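Local coordinates for uncharacterized protein Rv3413c/MT3522 (PDB 3VEP), which probably acts as an anti-sigma factor that holds the extracytoplasmic function sigma factor SigD inactive until regulated intramembrane proteolysis releases it, at residues R19-L22 / L23-L27; Q49-D52 / D53-P57; V33-D37 / P38-A42. One frame throughout, in Å; residues are numbered along the deposited sequence.

Contact 1: residues R19-L22 / L23-L27; sequences RTDL and LLDAL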
loop_
_atom_site.group_PDB
_atom_site.type_symbol
_atom_site.label_atom_id
_atom_site.label_comp_id
_atom_site.label_asym_id
_atom_site.label_seq_id
_atom_site.Cartn_x
_atom_site.Cartn_y
_atom_site.Cartn_z
ATOM N N ARG A 19 -13.028 0.618 2.270
ATOM C CA ARG A 19 -12.472 -0.718 2.165
ATOM C C ARG A 19 -10.950 -0.731 1.993
ATOM O O ARG A 19 -10.251 -1.581 2.550
ATOM C CB ARG A 19 -13.126 -1.521 1.060
ATOM C CG ARG A 19 -12.193 -2.610 0.617
ATOM C CD ARG A 19 -12.844 -3.718 -0.152
ATOM N NE ARG A 19 -14.239 -3.890 0.207
ATOM C CZ ARG A 19 -15.197 -4.076 -0.693
ATOM N NH1 ARG A 19 -14.886 -4.097 -1.986
ATOM N NH2 ARG A 19 -16.461 -4.235 -0.313
ATOM N N THR A 20 -10.433 0.204 1.210
ATOM C CA THR A 20 -8.989 0.338 1.088
ATOM C C THR A 20 -8.409 0.719 2.477
ATOM O O THR A 20 -7.393 0.163 2.931
ATOM C CB THR A 20 -8.602 1.380 -0.024
ATOM O OG1 THR A 20 -9.605 1.392 -1.030
ATOM C CG2 THR A 20 -7.337 1.005 -0.702
ATOM N N ASP A 21 -9.064 1.664 3.150
ATOM C CA ASP A 21 -8.593 2.124 4.450
ATOM C C ASP A 21 -8.485 0.948 5.399
ATOM O O ASP A 21 -7.490 0.794 6.113
ATOM C CB ASP A 21 -9.558 3.142 5.034
ATOM C CG ASP A 21 -8.921 4.018 6.068
ATOM O OD1 ASP A 21 -7.719 4.322 5.969
ATOM O OD2 ASP A 21 -9.637 4.424 6.991
ATOM N N LEU A 22 -9.508 0.104 5.406
ATOM C CA LEU A 22 -9.472 -1.094 6.215
ATOM C C LEU A 22 -8.355 -2.052 5.793
ATOM O O LEU A 22 -7.638 -2.574 6.650
ATOM C CB LEU A 22 -10.825 -1.773 6.182
ATOM C CG LEU A 22 -11.612 -1.378 7.437
ATOM C CD1 LEU A 22 -11.689 0.144 7.646
ATOM C CD2 LEU A 22 -12.972 -2.031 7.504
ATOM N N LEU A 23 -8.171 -2.267 4.489
ATOM C CA LEU A 23 -7.091 -3.147 4.044
ATOM C C LEU A 23 -5.719 -2.643 4.525
ATOM O O LEU A 23 -4.946 -3.400 5.120
ATOM C CB LEU A 23 -7.079 -3.297 2.529
ATOM C CG LEU A 23 -6.135 -4.368 1.962
ATOM C CD1 LEU A 23 -5.190 -3.860 0.893
ATOM C CD2 LEU A 23 -5.412 -5.259 3.012
ATOM N N LEU A 24 -5.421 -1.372 4.254
ATOM C CA LEU A 24 -4.190 -0.759 4.758
ATOM C C LEU A 24 -4.061 -0.846 6.306
ATOM O O LEU A 24 -2.955 -1.051 6.818
ATOM C CB LEU A 24 -4.039 0.677 4.261
ATOM C CG LEU A 24 -3.911 0.810 2.729
ATOM C CD1 LEU A 24 -3.764 2.245 2.306
ATOM C CD2 LEU A 24 -2.732 0.019 2.151
ATOM N N ASP A 25 -5.172 -0.714 7.038
ATOM C CA ASP A 25 -5.106 -0.804 8.495
ATOM C C ASP A 25 -4.701 -2.219 8.905
ATOM O O ASP A 25 -3.969 -2.394 9.881
ATOM C CB ASP A 25 -6.448 -0.469 9.174
ATOM C CG ASP A 25 -6.745 1.045 9.245
ATOM O OD1 ASP A 25 -5.839 1.867 8.992
ATOM O OD2 ASP A 25 -7.913 1.409 9.558
ATOM N N ALA A 26 -5.182 -3.226 8.172
ATOM C CA ALA A 26 -4.833 -4.617 8.451
ATOM C C ALA A 26 -3.384 -4.891 8.077
ATOM O O ALA A 26 -2.649 -5.540 8.822
ATOM C CB ALA A 26 -5.750 -5.552 7.720
ATOM N N LEU A 27 -2.974 -4.394 6.917
ATOM C CA LEU A 27 -1.579 -4.501 6.519
ATOM C C LEU A 27 -0.688 -3.934 7.607
ATOM O O LEU A 27 0.329 -4.506 7.933
ATOM C CB LEU A 27 -1.333 -3.771 5.206
ATOM C CG LEU A 27 -1.823 -4.644 4.032
ATOM C CD1 LEU A 27 -1.879 -3.915 2.677
ATOM C CD2 LEU A 27 -1.084 -5.975 3.919
HETATM O O HOH W 1 -7.001 4.707 8.762
#

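Contact 2: residues Q49-D52 / D53-P57; sequences QWRD and DLRWP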
loop_
_atom_site.group_PDB
_atom_site.type_symbol
_atom_site.label_atom_id
_atom_site.label_comp_id
_atom_site.label_asym_id
_atom_site.label_seq_id
_atom_site.Cartn_x
_atom_site.Cartn_y
_atom_site.Cartn_z
ATOM N N GLN A 49 5.463 -8.438 2.850
ATOM C CA GLN A 49 6.883 -8.778 2.870
ATOM C C GLN A 49 7.710 -7.500 2.847
ATOM O O GLN A 49 8.734 -7.376 3.517
ATOM C CB GLN A 49 7.268 -9.712 1.720
ATOM C CG GLN A 49 8.694 -10.239 1.827
ATOM C CD GLN A 49 9.024 -10.788 3.234
ATOM O OE1 GLN A 49 9.804 -10.189 4.002
ATOM N NE2 GLN A 49 8.418 -11.929 3.574
ATOM N N TRP A 50 7.211 -6.539 2.093
ATOM C CA TRP A 50 7.887 -5.276 1.858
ATOM C C TRP A 50 7.855 -4.417 3.111
ATOM O O TRP A 50 8.851 -3.817 3.486
ATOM C CB TRP A 50 7.198 -4.601 0.678
ATOM C CG TRP A 50 7.491 -3.167 0.465
ATOM C CD1 TRP A 50 8.613 -2.627 -0.108
ATOM C CD2 TRP A 50 6.613 -2.071 0.748
ATOM N NE1 TRP A 50 8.486 -1.256 -0.181
ATOM C CE2 TRP A 50 7.275 -0.888 0.346
ATOM C CE3 TRP A 50 5.339 -1.972 1.321
ATOM C CZ2 TRP A 50 6.706 0.378 0.498
ATOM C CZ3 TRP A 50 4.771 -0.713 1.467
ATOM C CH2 TRP A 50 5.452 0.444 1.055
ATOM N N ARG A 51 6.689 -4.382 3.743
ATOM C CA ARG A 51 6.473 -3.806 5.058
ATOM C C ARG A 51 7.507 -4.373 6.026
ATOM O O ARG A 51 8.208 -3.627 6.708
ATOM C CB ARG A 51 5.052 -4.177 5.544
ATOM C CG ARG A 51 4.659 -3.717 6.966
ATOM C CD ARG A 51 3.549 -4.593 7.583
ATOM N NE ARG A 51 3.852 -6.019 7.499
ATOM C CZ ARG A 51 2.982 -6.975 7.194
ATOM N NH1 ARG A 51 1.710 -6.704 6.928
ATOM N NH2 ARG A 51 3.400 -8.229 7.131
ATOM N N ASP A 52 7.599 -5.696 6.083
ATOM C CA ASP A 52 8.551 -6.346 6.976
ATOM C C ASP A 52 10.006 -5.913 6.721
ATOM O O ASP A 52 10.668 -5.376 7.634
ATOM C CB ASP A 52 8.354 -7.874 6.996
ATOM C CG ASP A 52 7.058 -8.297 7.734
ATOM O OD1 ASP A 52 6.325 -7.433 8.264
ATOM O OD2 ASP A 52 6.761 -9.499 7.822
ATOM N N ASP A 53 10.486 -6.099 5.486
ATOM C CA ASP A 53 11.874 -5.776 5.133
ATOM C C ASP A 53 12.228 -4.354 5.519
ATOM O O ASP A 53 13.295 -4.096 6.054
ATOM C CB ASP A 53 12.130 -5.934 3.629
ATOM C CG ASP A 53 11.865 -7.348 3.123
ATOM O OD1 ASP A 53 11.754 -8.282 3.960
ATOM O OD2 ASP A 53 11.779 -7.513 1.875
ATOM N N LEU A 54 11.327 -3.433 5.227
ATOM C CA LEU A 54 11.566 -2.021 5.427
ATOM C C LEU A 54 11.489 -1.612 6.890
ATOM O O LEU A 54 12.002 -0.557 7.270
ATOM C CB LEU A 54 10.557 -1.191 4.634
ATOM C CG LEU A 54 10.742 -0.970 3.130
ATOM C CD1 LEU A 54 9.787 0.146 2.670
ATOM C CD2 LEU A 54 12.173 -0.599 2.810
ATOM N N ARG A 55 10.814 -2.421 7.700
ATOM C CA ARG A 55 10.743 -2.149 9.125
ATOM C C ARG A 55 12.011 -2.717 9.734
ATOM O O ARG A 55 12.526 -2.248 10.753
ATOM C CB ARG A 55 9.506 -2.823 9.739
ATOM C CG ARG A 55 8.271 -1.926 9.844
ATOM C CD ARG A 55 7.062 -2.770 10.206
ATOM N NE ARG A 55 5.785 -2.101 9.957
ATOM C CZ ARG A 55 4.615 -2.497 10.473
ATOM N NH1 ARG A 55 4.548 -3.552 11.274
ATOM N NH2 ARG A 55 3.510 -1.834 10.197
ATOM N N TRP A 56 12.513 -3.737 9.056
ATOM C CA TRP A 56 13.555 -4.593 9.573
ATOM C C TRP A 56 14.913 -3.924 9.499
ATOM O O TRP A 56 15.555 -3.918 8.453
ATOM C CB TRP A 56 13.573 -5.882 8.771
ATOM C CG TRP A 56 14.205 -6.999 9.482
ATOM C CD1 TRP A 56 15.463 -7.022 10.018
ATOM C CD2 TRP A 56 13.626 -8.280 9.754
ATOM N NE1 TRP A 56 15.701 -8.242 10.600
ATOM C CE2 TRP A 56 14.594 -9.033 10.449
ATOM C CE3 TRP A 56 12.389 -8.863 9.475
ATOM C CZ2 TRP A 56 14.354 -10.344 10.877
ATOM C CZ3 TRP A 56 12.150 -10.164 9.898
ATOM C CH2 TRP A 56 13.127 -10.891 10.591
ATOM N N PRO A 57 15.376 -3.397 10.640
ATOM C CA PRO A 57 16.572 -2.539 10.817
ATOM C C PRO A 57 17.897 -3.171 10.323
ATOM O O PRO A 57 18.248 -3.065 9.156
ATOM C CB PRO A 57 16.661 -2.335 12.347
ATOM C CG PRO A 57 15.504 -3.043 12.934
ATOM C CD PRO A 57 14.755 -3.804 11.913
#

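Contact 3: residues V33-D37 / P38-A42; sequences VDFAD and PRDDA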
loop_
_atom_site.group_PDB
_atom_site.type_symbol
_atom_site.label_atom_id
_atom_site.label_comp_id
_atom_site.label_asym_id
_atom_site.label_seq_id
_atom_site.Cartn_x
_atom_site.Cartn_y
_atom_site.Cartn_z
ATOM N N VAL A 33 -5.005 -11.299 5.959
ATOM C CA VAL A 33 -6.356 -11.341 5.413
ATOM C C VAL A 33 -6.452 -12.286 4.209
ATOM O O VAL A 33 -5.517 -12.409 3.394
ATOM C CB VAL A 33 -6.853 -9.941 5.028
ATOM C CG1 VAL A 33 -8.262 -10.003 4.403
ATOM C CG2 VAL A 33 -6.832 -9.043 6.241
ATOM N N ASP A 34 -7.594 -12.951 4.094
ATOM C CA ASP A 34 -7.839 -13.859 2.973
ATOM C C ASP A 34 -8.756 -13.257 1.906
ATOM O O ASP A 34 -9.939 -13.043 2.140
ATOM C CB ASP A 34 -8.417 -15.176 3.480
ATOM C CG ASP A 34 -7.784 -16.375 2.811
ATOM O OD1 ASP A 34 -6.549 -16.343 2.580
ATOM O OD2 ASP A 34 -8.524 -17.339 2.512
ATOM N N PHE A 35 -8.208 -12.983 0.728
ATOM C CA PHE A 35 -8.990 -12.350 -0.323
ATOM C C PHE A 35 -9.558 -13.400 -1.245
ATOM O O PHE A 35 -8.955 -14.460 -1.444
ATOM C CB PHE A 35 -8.163 -11.343 -1.125
ATOM C CG PHE A 35 -7.771 -10.139 -0.343
ATOM C CD1 PHE A 35 -8.671 -9.120 -0.124
ATOM C CD2 PHE A 35 -6.500 -10.032 0.196
ATOM C CE1 PHE A 35 -8.320 -8.012 0.618
ATOM C CE2 PHE A 35 -6.143 -8.927 0.930
ATOM C CZ PHE A 35 -7.060 -7.914 1.141
ATOM N N ALA A 36 -10.731 -13.093 -1.793
ATOM C CA ALA A 36 -11.340 -13.920 -2.840
ATOM C C ALA A 36 -10.481 -13.955 -4.111
ATOM O O ALA A 36 -10.055 -15.025 -4.547
ATOM C CB ALA A 36 -12.746 -13.435 -3.154
ATOM N N ASP A 37 -10.206 -12.777 -4.666
ATOM C CA ASP A 37 -9.364 -12.640 -5.853
ATOM C C ASP A 37 -7.898 -12.852 -5.502
ATOM O O ASP A 37 -7.347 -12.105 -4.710
ATOM C CB ASP A 37 -9.568 -11.249 -6.472
ATOM C CG ASP A 37 -8.866 -11.073 -7.808
ATOM O OD1 ASP A 37 -8.035 -11.913 -8.190
ATOM O OD2 ASP A 37 -9.131 -10.052 -8.474
ATOM N N PRO A 38 -7.273 -13.869 -6.114
ATOM C CA PRO A 38 -5.901 -14.323 -5.828
ATOM C C PRO A 38 -4.898 -13.216 -6.072
ATOM O O PRO A 38 -3.804 -13.247 -5.510
ATOM C CB PRO A 38 -5.664 -15.442 -6.859
ATOM C CG PRO A 38 -7.022 -15.873 -7.304
ATOM C CD PRO A 38 -7.922 -14.674 -7.163
ATOM N N ARG A 39 -5.264 -12.262 -6.919
ATOM C CA ARG A 39 -4.380 -11.157 -7.245
ATOM C C ARG A 39 -4.298 -10.210 -6.071
ATOM O O ARG A 39 -3.222 -9.732 -5.749
ATOM C CB ARG A 39 -4.894 -10.414 -8.475
ATOM C CG ARG A 39 -4.997 -11.272 -9.715
ATOM C CD ARG A 39 -5.345 -10.462 -10.941
ATOM N NE ARG A 39 -5.243 -11.262 -12.162
ATOM C CZ ARG A 39 -5.569 -10.841 -13.383
ATOM N NH1 ARG A 39 -6.024 -9.613 -13.550
ATOM N NH2 ARG A 39 -5.425 -11.650 -14.434
ATOM N N ASP A 40 -5.445 -9.926 -5.457
ATOM C CA ASP A 40 -5.477 -9.295 -4.138
ATOM C C ASP A 40 -4.524 -10.027 -3.186
ATOM O O ASP A 40 -3.592 -9.418 -2.671
ATOM C CB ASP A 40 -6.891 -9.301 -3.559
ATOM C CG ASP A 40 -7.871 -8.478 -4.391
ATOM O OD1 ASP A 40 -7.412 -7.565 -5.107
ATOM O OD2 ASP A 40 -9.095 -8.731 -4.326
ATOM N N ASP A 41 -4.745 -11.331 -2.980
ATOM C CA ASP A 41 -3.871 -12.130 -2.120
ATOM C C ASP A 41 -2.430 -11.843 -2.464
ATOM O O ASP A 41 -1.612 -11.682 -1.572
ATOM C CB ASP A 41 -4.143 -13.653 -2.217
ATOM C CG ASP A 41 -5.360 -14.089 -1.408
ATOM O OD1 ASP A 41 -5.506 -13.619 -0.267
ATOM O OD2 ASP A 41 -6.185 -14.885 -1.910
ATOM N N ALA A 42 -2.119 -11.759 -3.756
ATOM C CA ALA A 42 -0.716 -11.671 -4.172
ATOM C C ALA A 42 -0.148 -10.323 -3.777
ATOM O O ALA A 42 0.970 -10.226 -3.245
ATOM C CB ALA A 42 -0.564 -11.890 -5.685
#

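Contact 1: residues R19-L22 / L23-L27
Leu23 and Leu24 pack back onto the carbonyl oxygens of the turn before them, and this is the dense part of the contact. The CB of Leu23 lies 3.5 Å from Thr20 O, close to where Leu24 N donates to the same oxygen at 2.8 Å. The side chain of Leu24 begins anti to its own carbonyl carbon (chi1 -63°), which carries CG alongside the helix wall to 3.5 Å from Thr20 O, so Leu24 CB and CG both rest against the oxygen that the backbone bond already holds. On the neighbouring strip, Asp25 lays its carboxylate carbon CG 3.2 Å from Asp21 O, the oxygen that also accepts from Asp25 N.

The acidic ends of Asp21 and Asp25 are joined more loosely. Their OD2 atoms come within 4.3 Å of each other without bonding, and a water donates to both OD1 atoms, at 2.9 Å to Asp21 OD1 and 3.1 Å to Asp25 OD1. The stronger partners belong to a second protein chain. There Asp21 has a hydrogen bond with a polar side chain and a salt bridge with a basic one, while Asp25 also pairs with a basic side chain of that chain; these charges probably offset the mutual repulsion of the two acids. Leu22 and Arg19 lie on the surface, and Leu22 meets the following turn chiefly through its backbone.

Thr20, Leu23 and Leu24 also pack against the second chain, and Leu23 touches Phe35 of the loop that follows. This is a classic i to i+4 alpha-helical segment in which apolar and acidic strips both serve a protein interface, consistent with the sigma-factor-binding region in the N-terminal, predicted cytoplasmic part of an anti-sigma factor.

Contact 2: residues Q49-D52 / D53-P57
Arg51 and Arg55, one helical turn apart, pack as a pair: the aliphatic CG of Arg51 sits 3.5 Å above one face of the Arg55 guanidinium, offset toward its rim. The two guanidinium planes are turned 48° against each other, and the polar ends diverge to separate acceptors. Arg51 curls back at chi3 (51°) and grips its neighbour Asp52 side-on. Arg51 NE at 2.9 Å and Arg51 NH2 at 3.2 Å both donate to Asp52 OD1. That oxygen lies in the plane of the Arg51 guanidinium, but both nitrogens reach it from one face of the carboxylate, well above its plane. The remaining nitrogen, Arg51 NH1, bonds to Leu27 O, while Asp52 OD2 forms a salt bridge with Arg30. Arg55 has acceptors too: NH2 donates to Ala28 O, and NE to the backbone of a second protein chain.

The backbone shows how the helix runs out. Asp53 N donates to Gln49 O at 2.9 Å and Leu54 N to Trp50 O at 3.1 Å. Arg55 N is then shared, at 3.0 Å from Asp52 O and in a weak bond to Arg51 O. Asp52 O thus takes an i+3 bond from Arg55 N and a weak i+4 bond from Trp56 N, consistent with a last turn that departs from regular alpha-helical bonding.

On the strip next to the arginines, Leu54 covers part of Trp50, with Leu54 CD1 above one face of the indole, 3.4 Å from Trp50 NE1. Trp50 also packs on an apolar side chain of the second chain.

The two arginines come close, Arg51 NE 4.6 Å from Arg55 NH1, and their separate acceptors probably offset the repulsion; those acceptors couple this helix end to the last carbonyls of helix 13-28 and to the partner protein.

Contact 3: residues V33-D37 / P38-A42
Phe35 turns its ring edge to Asp41, whose OD1 lies near the ring plane and 3.8 Å from Phe35 CD2. These groups lie beside the N-terminus of helix 38-55, where Asp37 is the N-cap; its bond to Arg39 N two residues on makes an Asx turn, with Pro38 in the first helical turn. One face of the Phe35 ring is overlaid by Val33 CG1, offset toward the rim, and CB of Asp40 approaches obliquely, 3.4 Å from Phe35 CG. The ring and the Asp41 carboxylate are inclined at 60°.

The loop and the turn are joined by two further bonds. Phe35 N donates to Asp41 OD1 at 2.9 Å, on the syn side of the carboxylate, so a helix side chain reaches back to the loop backbone. Asp37 O accepts from Asp41 N at 3.2 Å, which begins the regular helical bonding. Asp40 CB packs on the loop, while Asp40 OD1 forms a salt bridge with a basic side chain of a second protein chain.

For the cap, Asp37 CG stands opposite its own backbone N (chi1 -173°), and Asp37 OD1 then accepts from Arg39 N at 3.1 Å, met 53° above the carboxylate plane.

How the contacts relate
From the N terminus the chain first builds helix 13-28, which carries contact 1. Contact 3 joins the end of the following loop to the first turn of helix 38-55, and contact 2 lies at that helix's end. The three follow in series, none nested or crossing, and each closes only a local turn. What unites them is the two-helix fold, in which the loop carries the chain back so that helix 38-55 sets out in broadly the same direction as helix 13-28. Contact 3 meets contact 1 where Leu23 CD2 packs 3.6 Å from Phe35 CZ and Ala26 lies on Val33. Contacts 2 and 3 do not touch, their nearest atoms about 8 Å apart.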